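Local coordinates for protein ZYRO0G01672p (Zygosaccharomyces rouxii, PDB 4U8T) that binds RNA carrying N6-methyladenosine through its YTH domain, the part present here, and probably acts as a reader of methylated mRNA, at residues K155-L158 with K159-Y163. Numbering follows the deposited sequence.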
loop_
_atom_site.group_PDB
_atom_site.type_symbol
_atom_site.label_atom_id
_atom_site.label_comp_id
_atom_site.label_asym_id
_atom_site.label_seq_id
_atom_site.Cartn_x
_atom_site.Cartn_y
_atom_site.Cartn_z
ATOM N N LYS A 155 5.894 -10.630 -4.430
ATOM C CA LYS A 155 6.108 -10.636 -5.856
ATOM C C LYS A 155 5.035 -11.456 -6.563
ATOM O O LYS A 155 4.615 -11.104 -7.645
ATOM C CB LYS A 155 7.513 -11.145 -6.186
ATOM C CG LYS A 155 8.586 -10.103 -5.923
ATOM C CD LYS A 155 10.000 -10.638 -5.983
ATOM C CE LYS A 155 10.998 -9.544 -5.640
ATOM N NZ LYS A 155 12.438 -9.932 -5.739
ATOM N N SER A 156 4.572 -12.532 -5.945
ATOM C CA SER A 156 3.463 -13.272 -6.511
ATOM C C SER A 156 2.188 -12.430 -6.550
ATOM O O SER A 156 1.435 -12.493 -7.512
ATOM C CB SER A 156 3.209 -14.555 -5.732
ATOM O OG SER A 156 4.264 -15.470 -5.913
ATOM N N ILE A 157 1.935 -11.674 -5.490
ATOM C CA ILE A 157 0.790 -10.793 -5.414
ATOM C C ILE A 157 0.935 -9.696 -6.463
ATOM O O ILE A 157 -0.024 -9.303 -7.115
ATOM C CB ILE A 157 0.661 -10.175 -4.011
ATOM C CG1 ILE A 157 0.401 -11.255 -2.977
ATOM C CG2 ILE A 157 -0.427 -9.125 -3.968
ATOM C CD1 ILE A 157 0.376 -10.766 -1.600
ATOM N N LEU A 158 2.141 -9.182 -6.628
ATOM C CA LEU A 158 2.334 -8.144 -7.618
ATOM C C LEU A 158 2.035 -8.681 -9.015
ATOM O O LEU A 158 1.629 -7.934 -9.885
ATOM C CB LEU A 158 3.739 -7.581 -7.567
ATOM C CG LEU A 158 4.075 -6.618 -6.442
ATOM C CD1 LEU A 158 5.455 -6.084 -6.694
ATOM C CD2 LEU A 158 3.080 -5.500 -6.364
ATOM N N LYS A 159 2.282 -9.965 -9.239
ATOM C CA LYS A 159 1.940 -10.584 -10.501
ATOM C C LYS A 159 0.453 -10.458 -10.743
ATOM O O LYS A 159 0.043 -10.117 -11.837
ATOM C CB LYS A 159 2.373 -12.060 -10.542
ATOM C CG LYS A 159 3.854 -12.289 -10.868
ATOM C CD LYS A 159 4.393 -13.570 -10.195
ATOM C CE LYS A 159 5.915 -13.712 -10.342
ATOM N NZ LYS A 159 6.489 -14.714 -9.398
ATOM N N LEU A 160 -0.352 -10.731 -9.724
ATOM C CA LEU A 160 -1.795 -10.610 -9.848
ATOM C C LEU A 160 -2.267 -9.184 -10.136
ATOM O O LEU A 160 -3.253 -8.974 -10.825
ATOM C CB LEU A 160 -2.464 -11.125 -8.594
ATOM C CG LEU A 160 -2.501 -12.648 -8.535
ATOM C CD1 LEU A 160 -3.482 -13.110 -7.496
ATOM C CD2 LEU A 160 -2.852 -13.207 -9.869
ATOM N N PHE A 161 -1.545 -8.193 -9.641
ATOM C CA PHE A 161 -1.931 -6.822 -9.918
ATOM C C PHE A 161 -1.682 -6.408 -11.361
ATOM O O PHE A 161 -2.366 -5.527 -11.864
ATOM C CB PHE A 161 -1.186 -5.857 -9.001
ATOM C CG PHE A 161 -1.892 -5.577 -7.719
ATOM C CD1 PHE A 161 -2.979 -4.741 -7.693
ATOM C CD2 PHE A 161 -1.447 -6.097 -6.546
ATOM C CE1 PHE A 161 -3.622 -4.473 -6.542
ATOM C CE2 PHE A 161 -2.087 -5.819 -5.383
ATOM C CZ PHE A 161 -3.177 -5.006 -5.382
ATOM N N LYS A 162 -0.743 -7.071 -12.032
ATOM C CA LYS A 162 -0.359 -6.710 -13.393
ATOM C C LYS A 162 -0.946 -7.615 -14.430
ATOM O O LYS A 162 -0.384 -7.718 -15.506
ATOM C CB LYS A 162 1.160 -6.789 -13.589
ATOM C CG LYS A 162 2.052 -5.829 -12.864
ATOM C CD LYS A 162 3.533 -6.136 -13.189
ATOM C CE LYS A 162 4.030 -7.452 -12.536
ATOM N NZ LYS A 162 5.492 -7.480 -12.149
ATOM N N TYR A 163 -2.103 -8.198 -14.179
ATOM C CA TYR A 163 -2.538 -9.287 -15.031
ATOM C C TYR A 163 -3.780 -8.957 -15.834
ATOM O O TYR A 163 -4.254 -7.830 -15.807
ATOM C CB TYR A 163 -2.820 -10.500 -14.165
ATOM C CG TYR A 163 -3.170 -11.735 -14.937
ATOM C CD1 TYR A 163 -2.301 -12.222 -15.899
ATOM C CD2 TYR A 163 -4.360 -12.414 -14.724
ATOM C CE1 TYR A 163 -2.591 -13.361 -16.613
ATOM C CE2 TYR A 163 -4.664 -13.560 -15.447
ATOM C CZ TYR A 163 -3.769 -14.022 -16.391
ATOM O OH TYR A 163 -4.025 -15.155 -17.125
#
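Lys159 N donates a hydrogen bond back to Lys155 O at 3.0 Å, and Leu160 N to Ser156 O and Phe161 N to Ile157 O repeat this i to i+4 pattern in the last turns of an alpha-helix. This is helix 151-161 of the YTH domain, a member of the PUA clan. The Leu160 bond is weak. Phe161 N to Ile157 O is 3.2 Å. Phe161 N also makes a weak i to i+3 hydrogen bond to Leu158 O. That oxygen takes a second weak bond from Lys162 N, which bonds to Lys159 O as well. Paired bonds of both spacings mark the end of the helix, and Lys162 is the first residue to leave helical angles.

The inner face carries Ile157, Leu158 and Phe161, all buried. The Ile157 and Phe161 side chains run alongside each other in one direction. With Ile157 CG1 beside the backbone N (chi1 -64°), CG2 takes the position anti to it and meets Phe161 CE2 at 4.0 Å. Leu158 CA approaches the rim of the Phe161 ring, close to the ring plane. The Phe161 side chain touches Phe83 and Val86 of strand 82-94 and Val118 and Val122 of strand 111-123. Leu158 also touches Val86, so this face joins the helix to the sheet. At the end of the helix, Arg120 NH2 makes weak hydrogen bonds to Phe161 O and Tyr163 O.

Lys159, still in the helix, and Lys162, just past it, carry their side chains back along the backbone. The Lys159 chain is stretched out past CG. Its CD lies in van der Waals contact with Lys155 O, at 3.6 Å. Lys162 instead bends at chi3 (-71°), and this bend brings its CE into similar contact with Leu158 O, at 3.6 Å.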